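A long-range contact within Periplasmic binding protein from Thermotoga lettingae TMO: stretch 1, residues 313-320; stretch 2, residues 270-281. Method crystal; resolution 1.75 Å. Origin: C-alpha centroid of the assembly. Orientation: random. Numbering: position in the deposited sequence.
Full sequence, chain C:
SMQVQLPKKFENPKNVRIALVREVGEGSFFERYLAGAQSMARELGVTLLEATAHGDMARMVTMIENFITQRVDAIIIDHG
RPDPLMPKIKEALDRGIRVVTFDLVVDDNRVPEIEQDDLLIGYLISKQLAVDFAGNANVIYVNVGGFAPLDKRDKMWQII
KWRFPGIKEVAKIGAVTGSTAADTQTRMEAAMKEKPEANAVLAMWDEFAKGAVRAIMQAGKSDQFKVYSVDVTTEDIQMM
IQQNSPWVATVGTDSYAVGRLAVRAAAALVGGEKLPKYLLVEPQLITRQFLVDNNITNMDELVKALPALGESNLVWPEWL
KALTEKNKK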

# COMPACT_ATOMS: atom_id res chain seq x y z
N ASN C 313 15.51 -9.97 -7.87
CA ASN C 313 15.68 -10.68 -9.13
C ASN C 313 15.06 -10.00 -10.36
O ASN C 313 14.62 -10.70 -11.27
CB ASN C 313 15.13 -12.10 -9.00
N LEU C 314 15.04 -8.66 -10.39
CA LEU C 314 14.55 -7.92 -11.55
C LEU C 314 15.62 -7.72 -12.63
O LEU C 314 16.75 -7.42 -12.33
CB LEU C 314 14.08 -6.52 -11.12
CG LEU C 314 12.81 -6.43 -10.30
CD1 LEU C 314 12.71 -5.06 -9.66
CD2 LEU C 314 11.60 -6.71 -11.18
N VAL C 315 15.22 -7.85 -13.90
CA VAL C 315 16.06 -7.54 -15.06
C VAL C 315 17.35 -8.35 -15.12
O VAL C 315 18.45 -7.80 -15.03
CB VAL C 315 16.38 -6.04 -15.16
CG1 VAL C 315 17.06 -5.74 -16.49
CG2 VAL C 315 15.10 -5.23 -15.05
N TRP C 316 17.20 -9.66 -15.30
CA TRP C 316 18.33 -10.55 -15.47
C TRP C 316 18.17 -11.38 -16.75
O TRP C 316 18.12 -12.62 -16.69
CB TRP C 316 18.43 -11.49 -14.26
CG TRP C 316 18.95 -10.87 -12.98
CD1 TRP C 316 18.22 -10.47 -11.90
CD2 TRP C 316 20.31 -10.61 -12.65
NE1 TRP C 316 19.04 -9.96 -10.93
CE2 TRP C 316 20.33 -10.03 -11.36
CE3 TRP C 316 21.52 -10.79 -13.33
CZ2 TRP C 316 21.51 -9.65 -10.74
CZ3 TRP C 316 22.69 -10.42 -12.70
CH2 TRP C 316 22.68 -9.85 -11.42
N PRO C 317 18.12 -10.72 -17.93
CA PRO C 317 18.03 -11.50 -19.16
C PRO C 317 19.13 -12.55 -19.23
O PRO C 317 20.18 -12.40 -18.59
CB PRO C 317 18.18 -10.46 -20.29
CG PRO C 317 18.40 -9.14 -19.62
CD PRO C 317 18.03 -9.27 -18.18
N GLU C 318 18.92 -13.60 -20.00
CA GLU C 318 19.84 -14.73 -19.96
C GLU C 318 21.26 -14.30 -20.25
O GLU C 318 22.20 -14.68 -19.53
CB GLU C 318 19.42 -15.81 -20.96
CG GLU C 318 18.11 -16.49 -20.64
CD GLU C 318 18.06 -17.01 -19.22
OE1 GLU C 318 16.96 -17.01 -18.64
OE2 GLU C 318 19.12 -17.43 -18.69
N TRP C 319 21.43 -13.53 -21.32
CA TRP C 319 22.75 -13.08 -21.75
C TRP C 319 23.49 -12.25 -20.70
O TRP C 319 24.70 -12.33 -20.56
CB TRP C 319 22.66 -12.34 -23.09
CG TRP C 319 21.85 -11.07 -23.06
CD1 TRP C 319 20.53 -10.91 -23.40
CD2 TRP C 319 22.34 -9.77 -22.71
NE1 TRP C 319 20.17 -9.59 -23.25
CE2 TRP C 319 21.25 -8.87 -22.84
CE3 TRP C 319 23.57 -9.27 -22.30
CZ2 TRP C 319 21.37 -7.51 -22.59
CZ3 TRP C 319 23.68 -7.90 -22.02
CH2 TRP C 319 22.57 -7.05 -22.16
N LEU C 320 22.76 -11.45 -19.95
CA LEU C 320 23.37 -10.59 -18.96
C LEU C 320 23.88 -11.36 -17.75
O LEU C 320 24.95 -11.05 -17.23
CB LEU C 320 22.39 -9.51 -18.50
CG LEU C 320 23.01 -8.36 -17.69
CD1 LEU C 320 22.37 -7.04 -18.11
CD2 LEU C 320 22.84 -8.58 -16.19
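Stretch 2 270-281: VGGEKLPKYLLV

Stretch 2 runs alongside stretch 1 in the opposite sense. As stretch 2 advances from Glu273 through Leu275 to Leu279, its nearest neighbours step back from Pro317 through Val315 to Leu314. The CA-CA distances for these pairs are 8.1 Å for Pro317 and Glu273, 7.6 Å for Val315 and Leu275, and 7.7 Å for Leu314 and Leu279. At this spacing the backbones do not bond to each other, and side chains make most of the contact. Together the two stretches bury 397 Å².

Stretch 2 begins at the end of a helix. Val270 is still helical, and its side chain stays clear of stretch 1. Gly271 follows and packs close to the indole of Trp319, with its CA 3.8 Å from Trp319 CZ2. The approach is oblique to the ring. Gly271 has no side chain, and the ring uses that space: an ideal CB here would lie 2.3 Å from Trp319 CZ2, which is a clash.

Gly272 is the first residue to leave helical angles. Its phi is 90°, and two bonds back into the last turn make a Schellman motif. It does not touch stretch 1. Its need for glycine is local, because a CB at these backbone angles would be jammed against the carbonyl O of Gly271.

After Gly272 the chain extends. Glu273 has phi/psi of -74/139° and points its CA-to-CB bond toward stretch 1. Both chi1 and chi2 are m. This brings the carboxylate to the edge of the Trp319 ring, near the ring plane, where the indole N-H can reach it. Trp319 NE1 donates a hydrogen bond to Glu273 OE2 at 2.7 Å, with an N-H...acceptor angle of 148°. It is the only hydrogen bond between the stretches. The same oxygen, Glu273 OE2, lies 3.9 Å from Pro317 CB. Pro317 is the N-cap residue of the helix that carries Trp319, so Glu273 meets the start of that helix at two points.

Lys274 is out of reach, and its side chain is not modelled beyond CB. Leu275 leaves its backbone sideways, but the end of its side chain comes nearer. Leu275 CD1 sits 4.0 Å from Val315 CG1. Pro276 points toward stretch 1 without making close contact. Lys277 and Tyr278 are out of reach.

The strand covers residues 278-280. Within it Leu279 points toward stretch 1 and is buried. Leu279 CD1 lies 3.8 Å and Leu279 CD2 3.9 Å from Val315 CG2. Leu279 CD2 also lies 4.4 Å from Leu314 CD2. Val315 therefore packs against both Leu275 and Leu279. Its own backbone is unusual, with a positive phi of 59°.

Leu280 points away, as expected for the next residue of a strand. Its backbone still takes part, since Leu280 O is 3.8 Å from Leu314 CD1. Val281 ends the stretch pointing sideways, beyond close contact.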

# COMPACT_ATOMS: atom_id res chain seq x y z
N VAL C 270 20.82 -1.19 -23.54
CA VAL C 270 21.90 -1.12 -24.54
C VAL C 270 21.97 -2.44 -25.33
O VAL C 270 22.15 -2.42 -26.54
CB VAL C 270 23.27 -0.76 -23.90
CG1 VAL C 270 24.40 -0.97 -24.89
CG2 VAL C 270 23.26 0.69 -23.40
N GLY C 271 21.79 -3.56 -24.65
CA GLY C 271 21.63 -4.87 -25.28
C GLY C 271 20.38 -5.10 -26.14
O GLY C 271 20.21 -6.18 -26.70
N GLY C 272 19.49 -4.11 -26.25
CA GLY C 272 18.30 -4.21 -27.11
C GLY C 272 17.07 -4.78 -26.43
O GLY C 272 16.04 -4.98 -27.07
N GLU C 273 17.16 -5.05 -25.13
CA GLU C 273 16.05 -5.60 -24.37
C GLU C 273 14.96 -4.55 -24.09
O GLU C 273 15.25 -3.39 -23.79
CB GLU C 273 16.54 -6.16 -23.03
CG GLU C 273 17.49 -7.32 -23.15
CD GLU C 273 16.81 -8.63 -23.56
OE1 GLU C 273 15.57 -8.77 -23.44
OE2 GLU C 273 17.53 -9.53 -24.00
N LYS C 274 13.70 -4.98 -24.22
CA LYS C 274 12.55 -4.17 -23.83
C LYS C 274 12.27 -4.47 -22.36
O LYS C 274 12.14 -5.64 -21.97
CB LYS C 274 11.32 -4.50 -24.70
N LEU C 275 12.23 -3.41 -21.57
CA LEU C 275 12.03 -3.51 -20.14
C LEU C 275 10.63 -3.10 -19.77
O LEU C 275 10.00 -2.31 -20.48
CB LEU C 275 13.05 -2.63 -19.38
CG LEU C 275 14.28 -3.34 -18.74
CD1 LEU C 275 14.79 -4.51 -19.56
CD2 LEU C 275 15.41 -2.36 -18.44
N PRO C 276 10.15 -3.60 -18.63
CA PRO C 276 8.91 -3.06 -18.12
C PRO C 276 9.00 -1.52 -17.94
O PRO C 276 10.09 -0.97 -17.74
CB PRO C 276 8.75 -3.77 -16.77
CG PRO C 276 9.54 -5.06 -16.90
CD PRO C 276 10.63 -4.79 -17.88
N LYS C 277 7.89 -0.83 -18.08
CA LYS C 277 7.86 0.60 -17.88
C LYS C 277 8.12 0.96 -16.41
O LYS C 277 8.75 1.98 -16.13
CB LYS C 277 6.52 1.14 -18.35
CG LYS C 277 6.25 2.64 -18.11
CD LYS C 277 7.29 3.60 -18.63
CE LYS C 277 7.14 4.91 -17.86
NZ LYS C 277 7.95 6.03 -18.41
N TYR C 278 7.62 0.13 -15.48
CA TYR C 278 7.79 0.39 -14.05
C TYR C 278 8.56 -0.75 -13.39
O TYR C 278 8.18 -1.88 -13.54
CB TYR C 278 6.45 0.63 -13.37
CG TYR C 278 5.74 1.86 -13.98
CD1 TYR C 278 6.18 3.14 -13.73
CD2 TYR C 278 4.67 1.70 -14.81
CE1 TYR C 278 5.56 4.26 -14.34
CE2 TYR C 278 4.03 2.78 -15.39
CZ TYR C 278 4.50 4.05 -15.16
OH TYR C 278 3.84 5.12 -15.76
N LEU C 279 9.67 -0.42 -12.74
CA LEU C 279 10.50 -1.38 -12.01
C LEU C 279 10.41 -0.94 -10.56
O LEU C 279 11.08 0.01 -10.13
CB LEU C 279 11.93 -1.39 -12.56
CG LEU C 279 12.15 -1.96 -13.98
CD1 LEU C 279 13.56 -1.76 -14.49
CD2 LEU C 279 11.80 -3.44 -14.11
N LEU C 280 9.48 -1.56 -9.84
CA LEU C 280 9.26 -1.22 -8.44
C LEU C 280 10.06 -2.19 -7.55
O LEU C 280 9.90 -3.41 -7.62
CB LEU C 280 7.77 -1.35 -8.09
CG LEU C 280 6.74 -0.56 -8.89
CD1 LEU C 280 5.40 -0.69 -8.21
CD2 LEU C 280 7.11 0.88 -9.03
N VAL C 281 10.96 -1.62 -6.75
CA VAL C 281 11.66 -2.36 -5.72
C VAL C 281 10.81 -2.41 -4.44
O VAL C 281 10.46 -1.38 -3.90
CB VAL C 281 13.06 -1.76 -5.41
CG1 VAL C 281 13.82 -2.67 -4.42
CG2 VAL C 281 13.88 -1.65 -6.70